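Local coordinates for protein sulfur oxygenase/reductase (Halothiobacillus neapolitanus, PDB 6QPA) that probably catalyses the oxygen-dependent conversion of elemental sulfur to both oxidised and reduced sulfur compounds at a mononuclear non-haem iron site, at residues Gly163-Met168 with Lys292-Met297; Gly170-Phe175 with Thr251-His256; Thr180-Trp185 with Arg279-Asn284; Gln47-Gly52 with Asn72-Phe77. One frame throughout, in Å; residues are numbered along the deposited sequence.

Interaction 1 of 4, residues Gly163-Met168 with Lys292-Met297; sequences GDHWVM and KGPYYM
The Trp166 indole takes the Lys292 side chain over one face. Lys292 CD lies above the middle of the ring system, 3.7 Å from the centroid of the six-membered ring, a CH-pi contact. Lys292 NZ is also over the face, 4.3 Å from that centroid, and makes a cation-pi contact. Lys292 CG is anti to the backbone N (chi1 -174°), and from there the extended chain runs alongside the indole. The His165 ring has Pro294 CA over one face, near the rim, and Pro294 CB packs 3.3 Å from His165 NE2. Water 1 and Tyr296 OH lie at the imidazole edge, in its plane. The water bonds to both His165 NE2 and Tyr296 OH, each at 2.7 Å. The two rings form an offset edge-to-face pair, planes at 87°, with the histidine edge toward the tyrosine face. Gly163 CA also sits over a face of Tyr296, 3.6 Å from the ring centroid. A side chain at Gly163 would run into this ring. Between the antiparallel strands, Trp166 N donates to Lys292 O at 3.0 Å, and Lys292 N donates to Trp166 O. Trp115 of the second subunit meets both Trp166 and Lys292. An alanine in place of Trp166 would probably leave Lys292 CD and NZ without the indole under them and open a gap beside that neighbouring Trp115. The contact thus joins strands 159-167 and 290-305 by backbone bonds, and one water links His165 to Tyr296. The indole face under Lys292 NZ would probably favour the charged form of the lysine.

Interaction 2 of 4, residues Gly170-Phe175 with Thr251-His256; sequences GHEKAF and TQYLVH
Phe175 and Tyr253 form the tight part of this contact. Phe175 CE2 comes within 3.4 Å of Tyr253 CG, and Phe175 CD2 lies over the centre of the tyrosine ring. The ring planes are 43° apart, and the two side chains slide past each other in opposite directions. Phe175 CG is anti to the backbone N (chi1 168°), which puts it on the strand side. Val255 CG2 touches the edge of the phenylalanine ring at CZ, 4.2 Å away. Glu172 CG sits in plane at the edge of the Tyr253 ring, and Glu172 CB is 3.3 Å from Tyr253 OH. That hydroxyl is bonded to Glu176. His165 on the adjacent strand also meets the Phe175 ring.

The other end is looser and partly exposed. Glu172 is bent at chi2 (87°), and its carboxylate lies between Gly170 N and Thr251 OG1. Thr251 OG1 donates to Glu172 OE2 at 2.7 Å, on the anti lone pair of that oxygen. Water 2 donates to the same oxygen and accepts from Thr251 N at 3.1 Å. The other carboxylate oxygen, Glu172 OE1, takes a weak bond from Gly170 N.

Helix 172-189 is therefore seated on strand 251-259 by buried aromatic rings. Its first turn is tied to the strand by a carboxylate, whose ionised form the helix N-terminus would be likely to favour.

Interaction 3 of 4, residues Thr180-Trp185 with Arg279-Asn284; sequences TETLEW and RQIHNN
Helix segments 180-185 and 279-284 run antiparallel at 153°, their axes 8.9 Å apart at closest approach, with the CA atoms of Thr182 and His282 nearest each other. Ile281 is the central side chain. Its CG1 is anti to the carbonyl carbon (chi1 -66°), and its CG2 is anti to the backbone N, so the two branches reach different partners. Ile281 CG2 packs 3.6 Å from Thr182 OG1. Ile281 CD1 meets Trp185 CD1 at 3.9 Å, at the pyrrole part of the indole. Glu181 crosses the isoleucine at about a right angle. Its CB, CG and CD pass near Ile281 CG2, and Glu181 OE2 is 3.7 Å from Ile281 CD1. This glutamate is exposed and closes the contact toward solvent.

Thr182 also leans on His282. Thr182 CG2 is 3.8 Å from His282 CD2, and Thr182 OG1 lies in the plane of the imidazole at its edge. The hydroxyl is bonded to Gly178 O one turn back in its own helix. Trp185 NE1 is likewise held, by Glu277 on the partner helix. Leu307 of the third subunit packs on the indole as well. No hydrogen bond joins the two segments, so their grip is van der Waals contact.

Another flank of helix 172-189 rests on the sheet, where Leu183 touches Val255, Ile257, Trp196 and Ile198. An antiparallel helix pair, one member packed on an antiparallel sheet, is consistent with the dimeric alpha+beta barrel clan to which this family is assigned.

Interaction 4 of 4, residues Gln47-Gly52 with Asn72-Phe77; sequences QLLQTG and NPMGMF
Gln50 binds Gly75 with both backbone and side chain. Gln50 N donates to Gly75 O at 2.8 Å. Gly75 N donates back to Gln50 OE1 at 2.9 Å. The second bond lies in the plane of the side-chain carbonyl, on a lone pair. The side-chain oxygen thus stands in for a backbone acceptor. A side chain on Gly75 would collide with Gln50 OE1. Gln50 is extended, its CG anti to the backbone N (chi1 -180°). Its amide is steadied at the other end, where Gln50 NE2 donates to Gly52 O at 3.1 Å, the donor standing above that carbonyl plane. An alanine in place of Gln50 would probably leave Gly75 N and Gly52 O without these partners.

Further along, Leu48 and Phe77 form an antiparallel hydrogen-bonded pair, with Leu48 N to Phe77 O at 2.8 Å and Phe77 N bonded in turn to Leu48 O. Leu49 and Met76 form the next, non-hydrogen-bonded pair. Their side chains meet on one face of the sheet, Leu49 CD1 lying 3.8 Å from Met76 CG. Met74 CE reaches Gln50 O at 3.4 Å. These strands, 42-53 and 74-82, are neighbours in the curled antiparallel sheet of the barrel.

Thr51 and Gly52 make a classic beta bulge facing Phe298 on strand 290-305. On the face of Leu48 and Phe77, Ile162 and Phe299 touch both side chains of the pair, and Ile10 and Met12 pack on Phe77. The Phe77 side chain is about 12 Å from the bound iron, which has Glu116 among its ligands.

Overall arrangement
Interactions 1, 2 and 4 all reach the same curled sheet. Strand 290-305 pairs with both 159-167 and 42-53, and Met297 of interaction 1 packs on Gln50 of interaction 4. Interactions 1 and 2 touch through the pairing of strands 159-167 and 251-259. Interactions 2 and 3 share helix 172-189. Interaction 4 is wholly buried and nearest the chain centre; backbone bonds, apolar side chains and one buried glutamine amide make it up. Interaction 1 adds pi contacts at a subunit boundary. Interaction 2 mixes buried rings with a partly exposed carboxylate. Interaction 3, its centre about 22 Å from the centre of the chain, joins helix segments without a hydrogen bond between them.

Interaction 1 of 4, residues Gly163-Met168 with Lys292-Met297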
# COMPACT_ATOMS: atom_id res chain seq x y z
N GLY A 163 -16.07 27.58 -45.96
CA GLY A 163 -14.94 27.52 -46.86
C GLY A 163 -14.46 28.91 -47.25
O GLY A 163 -15.21 29.69 -47.83
N ASP A 164 -13.20 29.21 -46.91
CA ASP A 164 -12.60 30.51 -47.16
C ASP A 164 -11.96 30.52 -48.55
O ASP A 164 -11.06 29.72 -48.84
CB ASP A 164 -11.57 30.82 -46.08
CG ASP A 164 -11.20 32.29 -46.03
OD1 ASP A 164 -11.46 32.99 -47.03
OD2 ASP A 164 -10.68 32.77 -45.01
N HIS A 165 -12.41 31.43 -49.41
CA HIS A 165 -11.89 31.55 -50.76
C HIS A 165 -11.50 33.00 -51.02
O HIS A 165 -12.29 33.91 -50.75
CB HIS A 165 -12.93 31.14 -51.81
CG HIS A 165 -13.47 29.76 -51.63
ND1 HIS A 165 -14.34 29.41 -50.62
CD2 HIS A 165 -13.29 28.63 -52.37
CE1 HIS A 165 -14.66 28.13 -50.72
NE2 HIS A 165 -14.04 27.63 -51.78
N TRP A 166 -10.29 33.21 -51.54
CA TRP A 166 -9.91 34.50 -52.10
C TRP A 166 -9.88 34.36 -53.61
O TRP A 166 -9.14 33.53 -54.14
CB TRP A 166 -8.54 34.97 -51.60
CG TRP A 166 -8.42 35.21 -50.13
CD1 TRP A 166 -9.29 34.84 -49.13
CD2 TRP A 166 -7.33 35.88 -49.47
NE1 TRP A 166 -8.81 35.23 -47.91
CE2 TRP A 166 -7.61 35.88 -48.08
CE3 TRP A 166 -6.15 36.49 -49.92
CZ2 TRP A 166 -6.76 36.46 -47.15
CZ3 TRP A 166 -5.31 37.06 -48.99
CH2 TRP A 166 -5.61 37.03 -47.62
N VAL A 167 -10.66 35.20 -54.30
CA VAL A 167 -10.92 35.06 -55.73
C VAL A 167 -10.05 36.04 -56.51
O VAL A 167 -9.86 37.19 -56.08
CB VAL A 167 -12.42 35.27 -56.03
CG1 VAL A 167 -12.68 35.37 -57.54
CG2 VAL A 167 -13.23 34.10 -55.43
N MET A 168 -9.48 35.56 -57.63
CA MET A 168 -8.66 36.40 -58.50
C MET A 168 -9.46 37.59 -59.00
O MET A 168 -10.64 37.46 -59.35
CB MET A 168 -8.13 35.61 -59.69
CG MET A 168 -7.29 34.40 -59.27
SD MET A 168 -7.05 33.23 -60.62
CE MET A 168 -5.96 34.17 -61.71
N LYS A 292 -6.44 32.11 -53.24
CA LYS A 292 -6.18 31.45 -51.97
C LYS A 292 -7.32 30.51 -51.64
O LYS A 292 -8.49 30.83 -51.85
CB LYS A 292 -6.00 32.49 -50.85
CG LYS A 292 -5.57 31.89 -49.50
CD LYS A 292 -5.27 32.99 -48.48
CE LYS A 292 -4.63 32.40 -47.22
NZ LYS A 292 -4.23 33.49 -46.31
N GLY A 293 -6.98 29.36 -51.07
CA GLY A 293 -7.99 28.42 -50.63
C GLY A 293 -8.19 27.30 -51.63
O GLY A 293 -7.42 27.12 -52.58
N PRO A 294 -9.26 26.50 -51.42
CA PRO A 294 -10.21 26.68 -50.31
C PRO A 294 -9.68 26.16 -48.98
O PRO A 294 -8.83 25.27 -48.97
CB PRO A 294 -11.42 25.86 -50.75
CG PRO A 294 -10.87 24.82 -51.67
CD PRO A 294 -9.64 25.39 -52.31
N TYR A 295 -10.15 26.74 -47.88
CA TYR A 295 -9.85 26.27 -46.53
C TYR A 295 -11.18 26.15 -45.78
O TYR A 295 -11.94 27.12 -45.70
CB TYR A 295 -8.90 27.23 -45.81
CG TYR A 295 -8.43 26.73 -44.45
CD1 TYR A 295 -7.44 25.76 -44.35
CD2 TYR A 295 -8.95 27.26 -43.26
CE1 TYR A 295 -6.98 25.32 -43.10
CE2 TYR A 295 -8.51 26.83 -42.03
CZ TYR A 295 -7.53 25.85 -41.95
OH TYR A 295 -7.10 25.44 -40.71
N TYR A 296 -11.47 24.97 -45.26
CA TYR A 296 -12.75 24.69 -44.64
C TYR A 296 -12.58 24.52 -43.13
O TYR A 296 -11.87 23.62 -42.69
CB TYR A 296 -13.36 23.43 -45.26
CG TYR A 296 -14.04 23.73 -46.59
CD1 TYR A 296 -15.34 24.20 -46.62
CD2 TYR A 296 -13.37 23.57 -47.79
CE1 TYR A 296 -15.98 24.48 -47.79
CE2 TYR A 296 -14.02 23.86 -48.99
CZ TYR A 296 -15.32 24.33 -48.98
OH TYR A 296 -16.02 24.64 -50.13
N MET A 297 -13.23 25.40 -42.36
CA MET A 297 -13.31 25.27 -40.91
C MET A 297 -14.65 24.64 -40.52
O MET A 297 -15.69 24.98 -41.09
CB MET A 297 -13.15 26.63 -40.22
CG MET A 297 -11.81 27.30 -40.49
SD MET A 297 -11.80 29.04 -40.01
CE MET A 297 -11.97 28.88 -38.22
O HOH W 1 -14.58 25.05 -52.36

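Interaction 2 of 4, residues Gly170-Phe175 with Thr251-His256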
# COMPACT_ATOMS: atom_id res chain seq x y z
N GLY A 170 -11.25 40.06 -61.09
CA GLY A 170 -11.96 39.86 -62.32
C GLY A 170 -12.64 38.51 -62.47
O GLY A 170 -13.43 38.34 -63.40
N HIS A 171 -12.41 37.56 -61.55
CA HIS A 171 -13.02 36.24 -61.64
C HIS A 171 -14.24 36.09 -60.74
O HIS A 171 -14.75 34.97 -60.59
CB HIS A 171 -11.99 35.17 -61.29
CG HIS A 171 -10.87 35.06 -62.28
ND1 HIS A 171 -10.51 33.86 -62.86
CD2 HIS A 171 -10.05 36.00 -62.82
CE1 HIS A 171 -9.51 34.07 -63.70
NE2 HIS A 171 -9.21 35.36 -63.69
N GLU A 172 -14.72 37.18 -60.14
CA GLU A 172 -15.77 37.07 -59.12
C GLU A 172 -17.02 36.41 -59.69
O GLU A 172 -17.56 35.46 -59.10
CB GLU A 172 -16.09 38.45 -58.55
CG GLU A 172 -15.09 38.96 -57.50
CD GLU A 172 -13.90 39.71 -58.14
OE1 GLU A 172 -13.80 39.71 -59.39
OE2 GLU A 172 -13.09 40.32 -57.40
N LYS A 173 -17.47 36.87 -60.84
CA LYS A 173 -18.72 36.36 -61.40
C LYS A 173 -18.59 34.89 -61.78
O LYS A 173 -19.52 34.11 -61.55
CB LYS A 173 -19.13 37.20 -62.62
CG LYS A 173 -20.42 36.73 -63.27
CD LYS A 173 -20.76 37.52 -64.53
CE LYS A 173 -22.06 37.02 -65.14
NZ LYS A 173 -22.46 37.75 -66.36
N ALA A 174 -17.47 34.52 -62.39
CA ALA A 174 -17.23 33.12 -62.74
C ALA A 174 -17.18 32.24 -61.49
O ALA A 174 -17.71 31.12 -61.49
CB ALA A 174 -15.95 32.98 -63.56
N PHE A 175 -16.53 32.72 -60.43
CA PHE A 175 -16.51 31.98 -59.17
C PHE A 175 -17.93 31.77 -58.64
O PHE A 175 -18.29 30.66 -58.22
CB PHE A 175 -15.67 32.70 -58.11
CG PHE A 175 -15.84 32.14 -56.73
CD1 PHE A 175 -15.05 31.07 -56.30
CD2 PHE A 175 -16.82 32.62 -55.88
CE1 PHE A 175 -15.22 30.52 -55.02
CE2 PHE A 175 -17.01 32.07 -54.61
CZ PHE A 175 -16.21 31.03 -54.17
N THR A 251 -10.94 39.60 -53.42
CA THR A 251 -12.26 39.44 -52.84
C THR A 251 -12.38 38.14 -52.07
O THR A 251 -12.06 37.06 -52.60
CB THR A 251 -13.32 39.48 -53.93
OG1 THR A 251 -13.18 40.69 -54.69
CG2 THR A 251 -14.70 39.38 -53.33
N GLN A 252 -12.86 38.24 -50.84
CA GLN A 252 -13.09 37.05 -50.03
C GLN A 252 -14.52 36.57 -50.21
O GLN A 252 -15.46 37.36 -50.11
CB GLN A 252 -12.84 37.31 -48.55
CG GLN A 252 -13.20 36.11 -47.69
CD GLN A 252 -13.02 36.40 -46.23
OE1 GLN A 252 -13.63 37.33 -45.71
NE2 GLN A 252 -12.16 35.64 -45.56
N TYR A 253 -14.68 35.28 -50.46
CA TYR A 253 -15.97 34.62 -50.39
C TYR A 253 -15.93 33.56 -49.30
O TYR A 253 -14.98 32.78 -49.23
CB TYR A 253 -16.33 33.95 -51.72
CG TYR A 253 -16.73 34.91 -52.84
CD1 TYR A 253 -15.77 35.56 -53.60
CD2 TYR A 253 -18.07 35.12 -53.16
CE1 TYR A 253 -16.14 36.42 -54.64
CE2 TYR A 253 -18.45 35.97 -54.20
CZ TYR A 253 -17.48 36.62 -54.93
OH TYR A 253 -17.87 37.45 -55.97
N LEU A 254 -16.98 33.53 -48.47
CA LEU A 254 -17.18 32.46 -47.50
C LEU A 254 -18.29 31.56 -48.00
O LEU A 254 -19.41 32.03 -48.23
CB LEU A 254 -17.54 33.01 -46.13
CG LEU A 254 -16.42 33.86 -45.55
CD1 LEU A 254 -16.78 34.28 -44.12
CD2 LEU A 254 -15.14 33.04 -45.58
N VAL A 255 -17.99 30.28 -48.16
CA VAL A 255 -18.97 29.31 -48.60
C VAL A 255 -19.49 28.57 -47.37
O VAL A 255 -18.77 27.75 -46.78
CB VAL A 255 -18.38 28.36 -49.65
CG1 VAL A 255 -19.38 27.25 -49.99
CG2 VAL A 255 -17.98 29.16 -50.91
N HIS A 256 -20.73 28.83 -47.00
CA HIS A 256 -21.35 28.30 -45.79
C HIS A 256 -22.15 27.06 -46.16
O HIS A 256 -23.05 27.13 -47.00
CB HIS A 256 -22.23 29.39 -45.17
CG HIS A 256 -23.14 28.94 -44.06
ND1 HIS A 256 -23.08 29.50 -42.80
CD2 HIS A 256 -24.18 28.08 -44.05
CE1 HIS A 256 -24.02 28.96 -42.04
NE2 HIS A 256 -24.71 28.11 -42.78
O HOH W 2 -10.74 39.85 -56.55

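Interaction 3 of 4, residues Thr180-Trp185 with Arg279-Asn284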
# COMPACT_ATOMS: atom_id res chain seq x y z
N THR A 180 -21.92 28.12 -57.25
CA THR A 180 -23.34 27.79 -57.29
C THR A 180 -23.56 26.42 -57.91
O THR A 180 -24.30 25.59 -57.37
CB THR A 180 -24.10 28.85 -58.08
OG1 THR A 180 -24.05 30.10 -57.38
CG2 THR A 180 -25.54 28.43 -58.31
N GLU A 181 -22.92 26.15 -59.06
CA GLU A 181 -23.13 24.85 -59.70
C GLU A 181 -22.61 23.72 -58.82
O GLU A 181 -23.26 22.68 -58.70
CB GLU A 181 -22.47 24.84 -61.09
CG GLU A 181 -22.82 23.56 -61.85
CD GLU A 181 -22.24 23.49 -63.27
OE1 GLU A 181 -21.57 24.45 -63.72
OE2 GLU A 181 -22.49 22.45 -63.93
N THR A 182 -21.45 23.92 -58.18
CA THR A 182 -20.89 22.91 -57.28
C THR A 182 -21.87 22.58 -56.15
O THR A 182 -22.13 21.41 -55.86
CB THR A 182 -19.57 23.41 -56.67
OG1 THR A 182 -18.64 23.72 -57.70
CG2 THR A 182 -18.95 22.31 -55.75
N LEU A 183 -22.39 23.63 -55.51
CA LEU A 183 -23.22 23.45 -54.31
C LEU A 183 -24.58 22.85 -54.65
O LEU A 183 -25.11 22.03 -53.88
CB LEU A 183 -23.38 24.81 -53.61
CG LEU A 183 -22.09 25.32 -52.97
CD1 LEU A 183 -22.14 26.80 -52.65
CD2 LEU A 183 -21.78 24.47 -51.70
N GLU A 184 -25.15 23.23 -55.79
CA GLU A 184 -26.40 22.64 -56.23
C GLU A 184 -26.23 21.15 -56.53
O GLU A 184 -27.14 20.35 -56.27
CB GLU A 184 -26.91 23.38 -57.46
CG GLU A 184 -27.42 24.76 -57.11
CD GLU A 184 -27.91 25.55 -58.31
OE1 GLU A 184 -27.51 25.21 -59.45
OE2 GLU A 184 -28.69 26.50 -58.12
N TRP A 185 -25.10 20.77 -57.13
CA TRP A 185 -24.83 19.36 -57.36
C TRP A 185 -24.76 18.61 -56.04
O TRP A 185 -25.37 17.55 -55.87
CB TRP A 185 -23.52 19.20 -58.14
CG TRP A 185 -23.25 17.81 -58.75
CD1 TRP A 185 -23.42 17.46 -60.06
CD2 TRP A 185 -22.73 16.64 -58.09
NE1 TRP A 185 -23.04 16.15 -60.26
CE2 TRP A 185 -22.61 15.62 -59.08
CE3 TRP A 185 -22.33 16.36 -56.78
CZ2 TRP A 185 -22.13 14.33 -58.79
CZ3 TRP A 185 -21.85 15.04 -56.48
CH2 TRP A 185 -21.75 14.06 -57.50
N ARG A 279 -15.94 16.87 -59.65
CA ARG A 279 -14.56 17.33 -59.73
C ARG A 279 -14.33 18.29 -60.90
O ARG A 279 -13.67 19.32 -60.73
CB ARG A 279 -13.64 16.12 -59.81
CG ARG A 279 -12.17 16.40 -59.97
CD ARG A 279 -11.45 15.14 -59.60
NE ARG A 279 -10.11 15.03 -60.14
CZ ARG A 279 -9.20 14.18 -59.66
NH1 ARG A 279 -9.50 13.41 -58.62
NH2 ARG A 279 -8.00 14.11 -60.22
N GLN A 280 -14.90 18.00 -62.08
CA GLN A 280 -14.75 18.91 -63.22
C GLN A 280 -15.44 20.24 -62.95
O GLN A 280 -14.88 21.30 -63.22
CB GLN A 280 -15.34 18.29 -64.49
CG GLN A 280 -14.83 16.91 -64.85
CD GLN A 280 -13.34 16.79 -64.69
OE1 GLN A 280 -12.59 17.56 -65.27
NE2 GLN A 280 -12.90 15.81 -63.90
N ILE A 281 -16.66 20.19 -62.40
CA ILE A 281 -17.41 21.40 -62.07
C ILE A 281 -16.62 22.25 -61.08
O ILE A 281 -16.43 23.45 -61.29
CB ILE A 281 -18.79 21.02 -61.51
CG1 ILE A 281 -19.65 20.35 -62.59
CG2 ILE A 281 -19.46 22.23 -60.83
CD1 ILE A 281 -20.89 19.66 -62.04
N HIS A 282 -16.12 21.63 -60.01
CA HIS A 282 -15.44 22.39 -58.96
C HIS A 282 -14.06 22.85 -59.44
O HIS A 282 -13.68 24.00 -59.19
CB HIS A 282 -15.32 21.54 -57.68
CG HIS A 282 -14.77 22.29 -56.49
ND1 HIS A 282 -13.54 22.01 -55.93
CD2 HIS A 282 -15.30 23.28 -55.73
CE1 HIS A 282 -13.33 22.79 -54.88
NE2 HIS A 282 -14.38 23.58 -54.74
N ASN A 283 -13.32 21.98 -60.13
CA ASN A 283 -12.02 22.39 -60.65
C ASN A 283 -12.15 23.60 -61.56
O ASN A 283 -11.45 24.60 -61.39
CB ASN A 283 -11.34 21.24 -61.41
CG ASN A 283 -10.70 20.23 -60.47
OD1 ASN A 283 -10.81 20.35 -59.26
ND2 ASN A 283 -10.02 19.23 -61.03
N ASN A 284 -13.07 23.54 -62.53
CA ASN A 284 -13.17 24.60 -63.53
C ASN A 284 -13.95 25.81 -63.04
O ASN A 284 -13.65 26.94 -63.43
CB ASN A 284 -13.79 24.04 -64.80
CG ASN A 284 -12.92 22.97 -65.42
OD1 ASN A 284 -11.69 23.12 -65.47
ND2 ASN A 284 -13.52 21.89 -65.87

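Interaction 4 of 4, residues Gln47-Gly52 with Asn72-Phe77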
# COMPACT_ATOMS: atom_id res chain seq x y z
N GLN A 47 -24.44 31.69 -33.58
CA GLN A 47 -23.23 31.61 -32.78
C GLN A 47 -22.52 30.30 -33.13
O GLN A 47 -23.02 29.21 -32.84
CB GLN A 47 -23.53 31.71 -31.29
CG GLN A 47 -22.26 31.90 -30.44
CD GLN A 47 -22.52 31.88 -28.94
OE1 GLN A 47 -23.20 30.99 -28.42
NE2 GLN A 47 -21.98 32.87 -28.23
N LEU A 48 -21.37 30.41 -33.79
CA LEU A 48 -20.65 29.25 -34.30
C LEU A 48 -19.34 29.10 -33.54
O LEU A 48 -18.55 30.04 -33.47
CB LEU A 48 -20.38 29.41 -35.79
CG LEU A 48 -21.57 29.66 -36.71
CD1 LEU A 48 -21.09 29.86 -38.15
CD2 LEU A 48 -22.53 28.48 -36.66
N LEU A 49 -19.12 27.92 -32.97
CA LEU A 49 -17.87 27.60 -32.28
C LEU A 49 -17.09 26.59 -33.11
O LEU A 49 -17.64 25.56 -33.51
CB LEU A 49 -18.15 27.05 -30.87
CG LEU A 49 -16.88 26.82 -30.05
CD1 LEU A 49 -16.16 28.15 -29.82
CD2 LEU A 49 -17.21 26.15 -28.70
N GLN A 50 -15.83 26.88 -33.39
CA GLN A 50 -15.06 25.96 -34.24
C GLN A 50 -14.80 24.64 -33.51
O GLN A 50 -14.48 24.63 -32.32
CB GLN A 50 -13.73 26.58 -34.66
CG GLN A 50 -12.92 25.65 -35.54
CD GLN A 50 -11.62 26.30 -35.96
OE1 GLN A 50 -11.19 27.30 -35.39
NE2 GLN A 50 -10.99 25.74 -36.97
N THR A 51 -14.98 23.53 -34.24
CA THR A 51 -14.69 22.19 -33.74
C THR A 51 -13.53 21.52 -34.46
O THR A 51 -12.99 20.54 -33.94
CB THR A 51 -15.92 21.29 -33.90
OG1 THR A 51 -16.34 21.31 -35.27
CG2 THR A 51 -17.05 21.78 -33.01
N GLY A 52 -13.12 22.03 -35.62
CA GLY A 52 -12.03 21.41 -36.35
C GLY A 52 -11.91 22.02 -37.74
O GLY A 52 -12.38 23.13 -37.99
N ASN A 72 -6.40 25.60 -29.83
CA ASN A 72 -6.31 26.74 -28.93
C ASN A 72 -5.39 27.81 -29.51
O ASN A 72 -4.17 27.62 -29.55
CB ASN A 72 -5.77 26.34 -27.56
CG ASN A 72 -5.69 27.53 -26.62
OD1 ASN A 72 -6.72 28.12 -26.29
ND2 ASN A 72 -4.48 27.93 -26.25
N PRO A 73 -5.93 28.96 -29.93
CA PRO A 73 -7.33 29.34 -29.82
C PRO A 73 -8.26 28.60 -30.78
O PRO A 73 -7.82 27.95 -31.73
CB PRO A 73 -7.32 30.83 -30.16
CG PRO A 73 -6.23 30.93 -31.19
CD PRO A 73 -5.16 29.96 -30.72
N MET A 74 -9.55 28.69 -30.52
CA MET A 74 -10.57 28.15 -31.39
C MET A 74 -11.35 29.30 -32.00
O MET A 74 -11.53 30.34 -31.36
CB MET A 74 -11.49 27.21 -30.61
CG MET A 74 -12.23 27.88 -29.48
SD MET A 74 -12.75 26.66 -28.23
CE MET A 74 -13.26 25.31 -29.27
N GLY A 75 -11.77 29.14 -33.25
CA GLY A 75 -12.56 30.17 -33.89
C GLY A 75 -13.92 30.30 -33.25
O GLY A 75 -14.51 29.33 -32.79
N MET A 76 -14.41 31.53 -33.18
CA MET A 76 -15.77 31.80 -32.71
C MET A 76 -16.35 32.85 -33.64
O MET A 76 -15.86 33.98 -33.68
CB MET A 76 -15.79 32.27 -31.27
CG MET A 76 -17.01 31.76 -30.51
SD MET A 76 -18.22 33.05 -30.40
CE MET A 76 -17.44 34.09 -29.15
N PHE A 77 -17.34 32.46 -34.44
CA PHE A 77 -17.95 33.34 -35.43
C PHE A 77 -19.38 33.61 -35.01
O PHE A 77 -20.15 32.67 -34.80
CB PHE A 77 -17.98 32.71 -36.83
CG PHE A 77 -16.66 32.68 -37.54
CD1 PHE A 77 -15.47 32.82 -36.86
CD2 PHE A 77 -16.63 32.51 -38.93
CE1 PHE A 77 -14.25 32.78 -37.53
CE2 PHE A 77 -15.42 32.47 -39.61
CZ PHE A 77 -14.22 32.61 -38.90